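Local coordinates for dihydrodipicolinate synthase (Bacteroides thetaiotaomicron, PDB 4XKY), which probably forms a Schiff base with pyruvate and catalyses an aldolase-type reaction, either the dihydrodipicolinate synthase step of lysine biosynthesis or N-acetylneuraminate cleavage, at residues A[16-21]-A[273-278]; A[25-30]-A[64-69]; A[91-96]-A[128-133]; A[171-176]-A[186-191]; A[216-221]-A[239-244]. All coordinates share one frame; numbering follows the deposited sequence.

Contact 1: A[16-21]-A[273-278]; sequences LLDDDV and SDYVAA
Y275 carries this contact between two loops. Its CB lies 3.2 Å from L16 O and also touches L16 CB. With CG anti to the backbone N (chi1 -163°), the ring extends along 16-21, and one face lies against backbone: L17 O sits over its rim, and D18 CA makes a CH-pi contact 3.9 Å from the centroid of the Y275 ring. Farther out, D19 OD1 meets the ring edge near its plane. At the tip, Y275 OH lies 3.1 Å from D18 OD1 and 3.3 Å from D19 OD1, at best a weak bond to the latter. The same D19 OD1 accepts a nearly straight bond (171°) from A278 N at 2.8 Å, the donor standing above the carboxylate plane. The base of the tyrosine is fixed by an ST turn, in which S273 OG accepts from Y275 N. That hydroxyl also donates to L16 O at 2.6 Å, nearly along the C=O axis. A water bound to L16 N, S273 O and Y275 O bridges the loops beside it. L16 CD1 packs on A277 CB, while L17 and D18 both face V21 in a classic beta bulge. K263 binds Y275 O from helix 257-268. The arrangement pins the loop after the first barrel strand, 7-8, to the C-terminal helical region that follows the TIM barrel in the DapA family.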
# COMPACT_ATOMS: atom_id res chain seq x y z
N LEU A 16 22.22 23.64 -7.20
CA LEU A 16 22.54 23.29 -8.57
C LEU A 16 22.50 24.49 -9.50
O LEU A 16 21.66 25.39 -9.33
CB LEU A 16 21.51 22.29 -9.06
CG LEU A 16 21.44 21.01 -8.26
CD1 LEU A 16 20.32 20.17 -8.87
CD2 LEU A 16 22.78 20.27 -8.28
N LEU A 17 23.40 24.52 -10.47
CA LEU A 17 23.27 25.46 -11.61
C LEU A 17 22.56 24.80 -12.77
O LEU A 17 22.00 25.47 -13.63
CB LEU A 17 24.65 25.95 -12.07
CG LEU A 17 25.43 26.77 -11.04
CD1 LEU A 17 26.76 27.27 -11.64
CD2 LEU A 17 24.61 27.98 -10.60
N ASP A 18 22.63 23.48 -12.82
CA ASP A 18 21.98 22.70 -13.87
C ASP A 18 21.82 21.28 -13.33
O ASP A 18 22.27 21.01 -12.22
CB ASP A 18 22.78 22.74 -15.18
CG ASP A 18 21.94 22.35 -16.41
OD1 ASP A 18 20.70 22.28 -16.31
OD2 ASP A 18 22.51 22.09 -17.49
N ASP A 19 21.19 20.41 -14.11
CA ASP A 19 20.81 19.09 -13.63
C ASP A 19 22.03 18.36 -13.07
O ASP A 19 21.90 17.62 -12.11
CB ASP A 19 20.19 18.24 -14.75
CG ASP A 19 18.91 18.84 -15.31
OD1 ASP A 19 17.96 19.10 -14.57
OD2 ASP A 19 18.84 19.04 -16.53
N ASP A 20 23.19 18.56 -13.67
CA ASP A 20 24.39 17.85 -13.25
C ASP A 20 25.53 18.81 -12.92
O ASP A 20 26.69 18.44 -13.08
CB ASP A 20 24.88 16.92 -14.36
CG ASP A 20 25.65 15.73 -13.80
OD1 ASP A 20 25.42 15.31 -12.65
OD2 ASP A 20 26.48 15.18 -14.52
N VAL A 21 25.22 20.03 -12.47
CA VAL A 21 26.29 21.03 -12.18
C VAL A 21 26.00 21.61 -10.82
O VAL A 21 24.92 22.15 -10.60
CB VAL A 21 26.32 22.21 -13.20
CG1 VAL A 21 27.42 23.24 -12.84
CG2 VAL A 21 26.55 21.71 -14.61
N SER A 273 21.01 28.98 -5.67
CA SER A 273 20.20 28.72 -6.84
C SER A 273 18.97 27.91 -6.48
O SER A 273 19.01 27.03 -5.61
CB SER A 273 21.01 27.96 -7.88
OG SER A 273 20.19 27.55 -8.95
N ASP A 274 17.88 28.21 -7.15
CA ASP A 274 16.67 27.42 -6.98
C ASP A 274 16.57 26.27 -7.95
O ASP A 274 15.54 25.58 -7.99
CB ASP A 274 15.42 28.31 -7.13
CG ASP A 274 15.46 29.16 -8.40
OD1 ASP A 274 16.47 29.17 -9.13
OD2 ASP A 274 14.45 29.82 -8.68
N TYR A 275 17.61 26.03 -8.74
CA TYR A 275 17.49 24.99 -9.79
C TYR A 275 17.20 23.61 -9.20
O TYR A 275 17.84 23.21 -8.21
CB TYR A 275 18.75 24.93 -10.68
CG TYR A 275 18.50 24.20 -11.98
CD1 TYR A 275 18.04 24.88 -13.10
CD2 TYR A 275 18.69 22.82 -12.07
CE1 TYR A 275 17.80 24.22 -14.27
CE2 TYR A 275 18.42 22.15 -13.24
CZ TYR A 275 17.99 22.87 -14.33
OH TYR A 275 17.73 22.28 -15.52
N VAL A 276 16.28 22.87 -9.82
CA VAL A 276 15.88 21.52 -9.38
C VAL A 276 16.21 20.49 -10.48
O VAL A 276 15.93 20.72 -11.65
CB VAL A 276 14.38 21.46 -9.05
CG1 VAL A 276 13.95 20.05 -8.70
CG2 VAL A 276 14.05 22.40 -7.89
N ALA A 277 16.81 19.35 -10.11
CA ALA A 277 17.30 18.42 -11.12
C ALA A 277 16.14 17.67 -11.75
O ALA A 277 15.22 17.25 -11.04
CB ALA A 277 18.23 17.39 -10.50
N ALA A 278 16.22 17.47 -13.05
CA ALA A 278 15.35 16.55 -13.75
C ALA A 278 15.32 15.20 -13.02
O ALA A 278 16.35 14.73 -12.51
CB ALA A 278 15.84 16.36 -15.17
O HOH W 1 19.58 24.61 -6.55

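Contact 2: A[25-30]-A[64-69]; sequences EGLQRL and KNTCRI
Helices 24-36 and 56-70, neighbours in the outer layer of the TIM barrel, pack here with segment axes 10.2 Å apart and crossing at -45°. The tight part is apolar and buried. L27 holds CG anti to its backbone N (chi1 176°), which sends its branched end across the groove: CD2 meets N65 CB at 3.7 Å and I69 CD1 at 3.9 Å, and lies 4.0 Å from T66 OG1. That hydroxyl is hydrogen-bonded to M62 O in its own helix. I69 reaches back with an extended chain to bring its CD1 against L27, while I31, one turn on from L27, touches both T66 and I69. An alanine at I69 would probably loosen the pairing of the helices, since L27 CD2 would lose the CD1 methyl it packs on. The outer side is looser and polar. Q28 extends beyond CG until its terminal amide stands at the edge of the R68 guanidinium, the two planes steeply inclined, and V24 touches the side chains of N65 and R68. R68 is exposed, yet one straight bond orients its guanidinium: the chain bends at chi3, and NH2 donates to N65 OD1 at 2.8 Å, in the guanidinium plane, on a carbonyl lone pair and almost straight at 174°.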
# COMPACT_ATOMS: atom_id res chain seq x y z
N GLU A 25 29.09 28.45 -5.31
CA GLU A 25 28.99 29.71 -4.62
C GLU A 25 27.77 29.76 -3.73
O GLU A 25 27.85 30.25 -2.62
CB GLU A 25 28.98 30.87 -5.62
CG GLU A 25 30.31 30.94 -6.37
CD GLU A 25 30.80 32.35 -6.62
OE1 GLU A 25 30.94 32.72 -7.80
OE2 GLU A 25 31.07 33.08 -5.63
N GLY A 26 26.64 29.25 -4.22
CA GLY A 26 25.43 29.12 -3.41
C GLY A 26 25.65 28.22 -2.21
O GLY A 26 25.23 28.54 -1.12
N LEU A 27 26.32 27.10 -2.42
CA LEU A 27 26.61 26.17 -1.33
C LEU A 27 27.45 26.82 -0.22
O LEU A 27 27.18 26.62 0.95
CB LEU A 27 27.34 24.96 -1.87
CG LEU A 27 27.79 23.96 -0.82
CD1 LEU A 27 26.62 23.34 -0.11
CD2 LEU A 27 28.59 22.91 -1.53
N GLN A 28 28.47 27.59 -0.59
CA GLN A 28 29.24 28.37 0.38
C GLN A 28 28.35 29.34 1.14
O GLN A 28 28.40 29.37 2.36
CB GLN A 28 30.37 29.13 -0.30
CG GLN A 28 31.42 28.17 -0.83
CD GLN A 28 32.48 28.78 -1.73
OE1 GLN A 28 32.45 29.98 -2.01
NE2 GLN A 28 33.44 27.96 -2.15
N ARG A 29 27.53 30.11 0.43
CA ARG A 29 26.62 31.02 1.13
C ARG A 29 25.69 30.24 2.05
O ARG A 29 25.44 30.68 3.17
CB ARG A 29 25.79 31.90 0.19
CG ARG A 29 26.53 33.11 -0.36
CD ARG A 29 25.59 34.01 -1.17
NE ARG A 29 25.13 33.32 -2.38
CZ ARG A 29 25.78 33.32 -3.54
NH1 ARG A 29 26.91 34.01 -3.70
NH2 ARG A 29 25.27 32.66 -4.56
N LEU A 30 25.18 29.10 1.59
CA LEU A 30 24.25 28.30 2.41
C LEU A 30 24.93 27.84 3.68
O LEU A 30 24.37 27.99 4.77
CB LEU A 30 23.73 27.09 1.62
CG LEU A 30 22.82 26.08 2.32
CD1 LEU A 30 21.51 26.69 2.79
CD2 LEU A 30 22.53 24.89 1.41
N LYS A 64 32.56 16.52 -1.20
CA LYS A 64 33.87 17.17 -1.20
C LYS A 64 33.75 18.65 -0.90
O LYS A 64 34.38 19.15 0.03
CB LYS A 64 34.59 17.00 -2.54
CG LYS A 64 34.98 15.58 -2.93
CD LYS A 64 36.01 15.62 -4.07
CE LYS A 64 35.88 14.50 -5.10
NZ LYS A 64 34.79 14.77 -6.09
N ASN A 65 32.96 19.38 -1.67
CA ASN A 65 32.78 20.82 -1.38
C ASN A 65 32.23 21.11 0.02
O ASN A 65 32.66 22.07 0.65
CB ASN A 65 31.91 21.52 -2.43
CG ASN A 65 32.66 21.78 -3.70
OD1 ASN A 65 33.32 22.81 -3.85
ND2 ASN A 65 32.61 20.82 -4.62
N THR A 66 31.27 20.31 0.49
CA THR A 66 30.71 20.57 1.83
C THR A 66 31.81 20.44 2.93
O THR A 66 31.93 21.27 3.83
CB THR A 66 29.50 19.69 2.14
OG1 THR A 66 28.43 19.98 1.22
CG2 THR A 66 29.00 19.99 3.53
N CYS A 67 32.63 19.39 2.85
CA CYS A 67 33.70 19.21 3.83
C CYS A 67 34.74 20.32 3.69
O CYS A 67 35.16 20.86 4.70
CB CYS A 67 34.36 17.86 3.70
SG CYS A 67 33.30 16.44 4.00
N ARG A 68 35.11 20.68 2.46
CA ARG A 68 36.08 21.76 2.24
C ARG A 68 35.59 23.05 2.87
O ARG A 68 36.33 23.71 3.62
CB ARG A 68 36.30 22.00 0.74
CG ARG A 68 37.20 23.21 0.44
CD ARG A 68 37.43 23.51 -1.04
NE ARG A 68 36.16 23.73 -1.73
CZ ARG A 68 35.44 24.84 -1.67
NH1 ARG A 68 35.83 25.90 -0.96
NH2 ARG A 68 34.30 24.89 -2.33
N ILE A 69 34.34 23.40 2.59
CA ILE A 69 33.80 24.70 3.00
C ILE A 69 33.58 24.76 4.51
O ILE A 69 33.83 25.78 5.13
CB ILE A 69 32.48 25.03 2.27
CG1 ILE A 69 32.73 25.14 0.76
CG2 ILE A 69 31.86 26.33 2.81
CD1 ILE A 69 31.46 25.07 -0.07

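Contact 3: A[91-96]-A[128-133]; sequences LACLAA and QLPLPL
L131 keeps CG anti to its carbonyl carbon (chi1 -66°) and continues extended (chi2 169°), which lays its CD1 along the helix backbone, 3.8 Å from A96 N. L129 has the same kind of first torsion (chi1 -57°) and sends CD2 to A92 CB at 4.0 Å. Between them the P130 ring presses its CG against A96 CB at 3.6 Å, while its CD meets A92 CB at 4.0 Å. L131 CG also backs onto A96 CB, so this one methyl is held by both the proline ring and the leucine branch. Toward solvent, C93 SG only brushes P130 CG. The contact sets helix 85-97, on the outside of the barrel, against the loop that leads from helix 115-125 into strand 133-137. V103 of strand 102-105 touches both A92 and L131. Alanines line the helix face, and the backbones come close: the CA atoms of A92 and L129 are 6.4 Å apart. The chemistry is wholly apolar, with no polar pair between the segments, so shape fit and dispersion hold the loop here, while backbone bonds such as that of P132 with V103 join the chain to the neighbouring strand.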
# COMPACT_ATOMS: atom_id res chain seq x y z
N LEU A 91 31.05 5.85 -1.16
CA LEU A 91 30.72 7.20 -0.70
C LEU A 91 31.20 7.41 0.72
O LEU A 91 31.67 8.51 1.05
CB LEU A 91 29.23 7.51 -0.77
CG LEU A 91 28.61 7.63 -2.15
CD1 LEU A 91 27.12 7.90 -2.01
CD2 LEU A 91 29.27 8.73 -2.98
N ALA A 92 31.03 6.38 1.55
CA ALA A 92 31.54 6.42 2.93
C ALA A 92 33.04 6.67 2.96
O ALA A 92 33.49 7.51 3.71
CB ALA A 92 31.21 5.15 3.69
N CYS A 93 33.82 5.94 2.16
CA CYS A 93 35.29 6.16 2.11
C CYS A 93 35.67 7.56 1.62
O CYS A 93 36.61 8.17 2.14
CB CYS A 93 35.96 5.09 1.25
SG CYS A 93 35.70 3.44 1.97
N LEU A 94 34.94 8.06 0.64
CA LEU A 94 35.13 9.40 0.14
C LEU A 94 34.85 10.40 1.26
O LEU A 94 35.65 11.28 1.54
CB LEU A 94 34.21 9.65 -1.05
CG LEU A 94 34.31 11.10 -1.53
CD1 LEU A 94 35.50 11.22 -2.46
CD2 LEU A 94 33.04 11.56 -2.22
N ALA A 95 33.70 10.24 1.91
CA ALA A 95 33.38 11.02 3.10
C ALA A 95 34.52 11.02 4.12
O ALA A 95 34.95 12.09 4.56
CB ALA A 95 32.08 10.53 3.74
N ALA A 96 35.04 9.84 4.47
CA ALA A 96 36.16 9.79 5.43
C ALA A 96 37.38 10.54 4.95
O ALA A 96 37.97 11.30 5.72
CB ALA A 96 36.55 8.35 5.75
N GLN A 128 32.83 -2.61 6.98
CA GLN A 128 33.30 -1.97 5.76
C GLN A 128 33.34 -0.45 5.85
O GLN A 128 33.83 0.18 4.93
CB GLN A 128 32.39 -2.34 4.58
CG GLN A 128 32.16 -3.83 4.41
CD GLN A 128 31.40 -4.13 3.15
OE1 GLN A 128 31.84 -3.78 2.06
NE2 GLN A 128 30.23 -4.76 3.28
N LEU A 129 32.78 0.14 6.91
CA LEU A 129 32.63 1.61 6.98
C LEU A 129 33.75 2.22 7.82
O LEU A 129 34.09 1.67 8.85
CB LEU A 129 31.32 1.97 7.65
CG LEU A 129 30.05 1.43 7.03
CD1 LEU A 129 28.86 1.92 7.82
CD2 LEU A 129 29.96 1.86 5.59
N PRO A 130 34.31 3.36 7.41
CA PRO A 130 35.39 3.99 8.16
C PRO A 130 34.95 5.12 9.10
O PRO A 130 35.79 5.81 9.65
CB PRO A 130 36.27 4.55 7.05
CG PRO A 130 35.26 5.00 6.04
CD PRO A 130 34.16 3.96 6.07
N LEU A 131 33.64 5.30 9.28
CA LEU A 131 33.10 6.33 10.17
C LEU A 131 31.92 5.79 10.97
O LEU A 131 31.29 4.81 10.56
CB LEU A 131 32.64 7.54 9.33
CG LEU A 131 33.71 8.36 8.59
CD1 LEU A 131 33.07 9.34 7.63
CD2 LEU A 131 34.67 9.09 9.52
N PRO A 132 31.59 6.45 12.11
CA PRO A 132 30.39 6.05 12.86
C PRO A 132 29.14 6.17 12.00
O PRO A 132 29.13 6.92 11.02
CB PRO A 132 30.33 7.06 14.01
CG PRO A 132 31.69 7.65 14.12
CD PRO A 132 32.34 7.53 12.77
N LEU A 133 28.10 5.44 12.37
CA LEU A 133 26.92 5.34 11.54
C LEU A 133 25.68 5.79 12.27
O LEU A 133 25.50 5.46 13.42
CB LEU A 133 26.74 3.88 11.13
CG LEU A 133 25.46 3.55 10.36
CD1 LEU A 133 25.54 4.19 9.00
CD2 LEU A 133 25.26 2.07 10.17

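Contact 4: A[171-176]-A[186-191]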
# COMPACT_ATOMS: atom_id res chain seq x y z
N VAL A 171 3.98 7.47 17.42
CA VAL A 171 3.79 6.27 18.23
C VAL A 171 5.04 5.42 18.07
O VAL A 171 5.64 4.95 19.04
CB VAL A 171 2.58 5.45 17.75
CG1 VAL A 171 2.54 4.07 18.41
CG2 VAL A 171 1.30 6.21 18.05
N TYR A 172 5.41 5.21 16.81
CA TYR A 172 6.61 4.43 16.48
C TYR A 172 7.86 5.08 17.07
O TYR A 172 8.66 4.41 17.71
CB TYR A 172 6.76 4.25 14.97
CG TYR A 172 8.12 3.72 14.56
CD1 TYR A 172 8.42 2.37 14.68
CD2 TYR A 172 9.11 4.58 14.07
CE1 TYR A 172 9.65 1.87 14.31
CE2 TYR A 172 10.36 4.08 13.68
CZ TYR A 172 10.62 2.73 13.81
OH TYR A 172 11.85 2.22 13.46
N PHE A 173 8.00 6.39 16.92
CA PHE A 173 9.18 7.06 17.46
C PHE A 173 9.32 6.91 18.98
O PHE A 173 10.42 6.72 19.48
CB PHE A 173 9.22 8.54 17.10
CG PHE A 173 10.55 9.19 17.41
CD1 PHE A 173 11.63 9.07 16.54
CD2 PHE A 173 10.74 9.88 18.60
CE1 PHE A 173 12.85 9.67 16.83
CE2 PHE A 173 11.96 10.47 18.90
CZ PHE A 173 13.03 10.36 18.02
N GLN A 174 8.21 7.05 19.70
CA GLN A 174 8.17 6.91 21.16
C GLN A 174 8.49 5.45 21.55
O GLN A 174 9.16 5.22 22.56
CB GLN A 174 6.81 7.33 21.72
CG GLN A 174 6.54 8.83 21.68
CD GLN A 174 7.53 9.58 22.53
OE1 GLN A 174 7.77 9.21 23.67
NE2 GLN A 174 8.13 10.62 21.97
N SER A 175 8.03 4.48 20.75
CA SER A 175 8.39 3.08 21.01
C SER A 175 9.91 2.87 20.97
O SER A 175 10.44 2.08 21.75
CB SER A 175 7.71 2.12 20.04
OG SER A 175 6.31 2.21 20.12
N VAL A 176 10.59 3.56 20.06
CA VAL A 176 12.05 3.42 19.91
C VAL A 176 12.74 4.20 21.04
O VAL A 176 13.68 3.67 21.64
CB VAL A 176 12.56 3.87 18.52
CG1 VAL A 176 14.05 3.63 18.38
CG2 VAL A 176 11.84 3.12 17.41
N PHE A 186 23.09 7.51 22.70
CA PHE A 186 22.67 7.15 21.35
C PHE A 186 21.73 8.21 20.85
O PHE A 186 20.72 8.47 21.48
CB PHE A 186 21.93 5.81 21.39
CG PHE A 186 21.50 5.28 20.04
CD1 PHE A 186 22.37 4.54 19.25
CD2 PHE A 186 20.20 5.45 19.61
CE1 PHE A 186 21.96 4.02 18.03
CE2 PHE A 186 19.77 4.92 18.39
CZ PHE A 186 20.66 4.20 17.60
N SER A 187 22.07 8.82 19.72
CA SER A 187 21.43 10.06 19.33
C SER A 187 20.12 9.70 18.62
O SER A 187 20.10 8.87 17.71
CB SER A 187 22.39 10.89 18.47
OG SER A 187 21.74 12.03 17.96
N MET A 188 19.02 10.27 19.10
CA MET A 188 17.68 10.03 18.56
C MET A 188 17.15 11.33 17.93
O MET A 188 16.85 12.30 18.64
CB MET A 188 16.70 9.57 19.65
CG MET A 188 16.99 8.21 20.28
SD MET A 188 16.57 6.87 19.15
CE MET A 188 14.79 7.00 19.20
N LEU A 189 17.03 11.31 16.60
CA LEU A 189 16.69 12.49 15.80
C LEU A 189 15.39 12.33 15.00
O LEU A 189 15.06 11.23 14.52
CB LEU A 189 17.84 12.81 14.86
CG LEU A 189 19.23 12.91 15.49
CD1 LEU A 189 20.30 12.94 14.40
CD2 LEU A 189 19.34 14.11 16.41
N VAL A 190 14.63 13.42 14.88
CA VAL A 190 13.39 13.42 14.08
C VAL A 190 13.54 14.35 12.89
O VAL A 190 13.99 15.49 13.03
CB VAL A 190 12.17 13.86 14.90
CG1 VAL A 190 11.66 12.72 15.77
CG2 VAL A 190 12.52 15.07 15.75
N GLY A 191 13.16 13.86 11.72
CA GLY A 191 13.30 14.60 10.46
C GLY A 191 12.27 15.69 10.32
O GLY A 191 12.63 16.86 10.18
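V171 O is the best-held polar atom, with one firm bond, the usual helix bond from the backbone N of S175 at 3.0 Å, and a second, possible one from S175 OG, also at 3.0 Å, though that proton could be directed elsewhere. This helical turn belongs to the beta-alpha-beta unit of the TIM barrel made by strand 160-165, helix 170-180 and strand 187-190. The helix runs back almost antiparallel to the strand: the segment axes are 10.4 Å apart, with 173° between their N-to-C directions. The interface itself is apolar and buried, and F173 is its centre. With CG anti to its backbone N, the ring stands out toward the strand and is sandwiched there. V190 CG1, in the conformer given, sits over one face in a CH-pi contact, 3.5 Å from the centroid of the F173 ring and 16° off its normal. M188 CE lies over the opposite face, 4.0 Å from F173 CZ, and L189 O approaches F173 CE1 obliquely. Strand alternation divides the work: M188 points to the helix, whereas L189 points away from it, its side chain about 5 Å from that of K164, predicted to be the Schiff-base lysine, and about 4 Å from that of V208, a predicted pyruvate-binding residue. The contact thus lies on the helix side of a strand whose other side faces the probable active site. M188 reaches its second partner because its chain bends at both chi2 and chi3, folding CE back toward the helix, where it touches V176 CG1 at 3.5 Å.

Contact 5: A[216-221]-A[239-244]; sequences PELYVS and EKVMQI. With ACT (acetate ion), chain E.
The last helix of the TIM barrel, 216-227, meets the helix that follows it, 231-247, at the start of the C-terminal helical region. Their segment axes are 10.9 Å apart with 134° between N-to-C directions. L218 and Y219 supply one side of the interface, V241 and I244 most of the other. L218, with CG anti to the backbone N, meets I244 tip to tip, CD2 to CD1 at 3.5 Å; the same CD2 lies 4.1 Å from V241 CG2, and CD1 touches K240 CB toward solvent. The Y219 ring approaches V241 obliquely, CE1 to CG2 at 3.7 Å, while its OH ends 3.6 Å from I244 CD1. That hydroxyl also has a weak hydrogen bond to E193, and the side chain touches I8 of strand 7-8. An alanine at Y219 would probably open the packing between barrel and second helix, since V241 and I244 would lose their aromatic partner and E193 its phenol. At the start of helix 216-227 an acetate ion, probably from the crystallisation liquor, takes two backbone donors: E217 N to O at 3.2 Å (161°) and L218 N to OXT at 3.3 Å (147°). Amides of a helix's first turn have no carbonyl of their own helix to bind, so they suit an anion. The contact is the junction where the barrel of a DapA-family chain passes into its C-terminal helices.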
# COMPACT_ATOMS: atom_id res chain seq x y z
N PRO A 216 17.67 29.25 10.02
CA PRO A 216 18.30 28.40 11.05
C PRO A 216 17.99 28.89 12.46
O PRO A 216 17.75 28.09 13.36
CB PRO A 216 19.80 28.52 10.75
CG PRO A 216 19.93 29.63 9.76
CD PRO A 216 18.64 29.70 9.02
N GLU A 217 17.97 30.20 12.66
CA GLU A 217 17.75 30.74 14.00
C GLU A 217 16.40 30.40 14.58
O GLU A 217 16.29 30.16 15.77
CB GLU A 217 17.94 32.26 14.03
CG GLU A 217 19.39 32.61 13.77
CD GLU A 217 19.68 34.10 13.77
OE1 GLU A 217 18.75 34.91 13.95
OE2 GLU A 217 20.88 34.44 13.61
N LEU A 218 15.37 30.45 13.74
CA LEU A 218 14.04 30.08 14.19
C LEU A 218 14.05 28.64 14.70
O LEU A 218 13.48 28.37 15.75
CB LEU A 218 13.02 30.23 13.06
CG LEU A 218 11.70 29.46 13.25
CD1 LEU A 218 10.89 30.02 14.40
CD2 LEU A 218 10.87 29.52 11.98
N TYR A 219 14.67 27.72 13.98
CA TYR A 219 14.58 26.32 14.39
C TYR A 219 15.45 26.04 15.61
O TYR A 219 15.08 25.23 16.46
CB TYR A 219 14.92 25.39 13.24
CG TYR A 219 13.87 25.45 12.17
CD1 TYR A 219 12.81 24.57 12.16
CD2 TYR A 219 13.91 26.44 11.23
CE1 TYR A 219 11.82 24.66 11.20
CE2 TYR A 219 12.92 26.54 10.27
CZ TYR A 219 11.88 25.64 10.26
OH TYR A 219 10.91 25.73 9.30
N VAL A 220 16.60 26.70 15.69
CA VAL A 220 17.47 26.61 16.86
C VAL A 220 16.76 27.15 18.09
O VAL A 220 16.82 26.54 19.16
CB VAL A 220 18.80 27.34 16.63
CG1 VAL A 220 19.58 27.48 17.93
CG2 VAL A 220 19.63 26.56 15.63
N SER A 221 16.08 28.29 17.92
CA SER A 221 15.29 28.86 19.01
C SER A 221 14.17 27.95 19.47
O SER A 221 13.92 27.84 20.66
CB SER A 221 14.69 30.22 18.62
OG SER A 221 15.71 31.17 18.45
N GLU A 239 3.97 28.06 15.92
CA GLU A 239 3.02 28.68 14.98
C GLU A 239 3.72 29.17 13.73
O GLU A 239 3.18 29.05 12.62
CB GLU A 239 2.21 29.82 15.63
CG GLU A 239 1.31 30.57 14.63
CD GLU A 239 0.15 31.33 15.26
OE1 GLU A 239 0.22 31.69 16.46
OE2 GLU A 239 -0.85 31.61 14.55
N LYS A 240 4.92 29.72 13.89
CA LYS A 240 5.72 30.16 12.74
C LYS A 240 6.17 28.95 11.91
O LYS A 240 6.03 28.95 10.68
CB LYS A 240 6.94 30.96 13.18
CG LYS A 240 6.64 32.34 13.73
CD LYS A 240 7.94 33.11 13.94
CE LYS A 240 7.84 34.18 15.00
NZ LYS A 240 7.20 35.41 14.45
N VAL A 241 6.72 27.93 12.56
CA VAL A 241 7.04 26.70 11.87
C VAL A 241 5.81 26.16 11.14
O VAL A 241 5.93 25.77 9.98
CB VAL A 241 7.64 25.63 12.80
CG1 VAL A 241 7.74 24.28 12.10
CG2 VAL A 241 9.03 26.07 13.22
N MET A 242 4.63 26.17 11.76
CA MET A 242 3.46 25.59 11.05
C MET A 242 2.99 26.48 9.90
O MET A 242 2.47 25.97 8.90
CB MET A 242 2.32 25.21 11.99
CG MET A 242 2.61 24.04 12.94
SD MET A 242 3.38 22.55 12.24
CE MET A 242 2.11 22.11 11.04
N GLN A 243 3.22 27.78 9.99
CA GLN A 243 2.92 28.68 8.88
C GLN A 243 3.84 28.43 7.67
O GLN A 243 3.40 28.42 6.53
CB GLN A 243 3.03 30.13 9.34
CG GLN A 243 2.44 31.09 8.31
CD GLN A 243 2.56 32.53 8.73
OE1 GLN A 243 2.76 32.83 9.88
NE2 GLN A 243 2.46 33.44 7.77
N ILE A 244 5.13 28.22 7.93
CA ILE A 244 6.10 27.91 6.88
C ILE A 244 5.64 26.65 6.18
O ILE A 244 5.54 26.59 4.95
CB ILE A 244 7.51 27.71 7.47
CG1 ILE A 244 8.10 29.04 7.89
CG2 ILE A 244 8.43 27.03 6.48
CD1 ILE A 244 9.16 28.89 8.94
C ACT E . 16.69 33.08 10.63
O ACT E . 17.76 32.45 10.41
OXT ACT E . 15.77 32.58 11.31
CH3 ACT E . 16.47 34.46 10.07

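In the fold
All five contacts lie in one TIM-barrel chain whose parallel strands run in sequence around the ring. Contact 1 ties the loop after the first strand to a C-terminal loop, and the other four, in chain order 2, 3, 4, 5, fall within the loop it closes. Contacts 2 and 3 are neighbours in the outer layer, centres about 20 Å apart, touching where K64 CE meets L94 CD1 at 4.2 Å. Contact 4 joins helix and strand on the side of the chain centre opposite contacts 1 and 2, its centre about 33 Å from that of contact 1. The centre of contact 5 is about 21 Å from that of contact 4. Contacts 2 to 4 thus lie within the barrel, while 1 and 5 connect it to the C-terminal helical region.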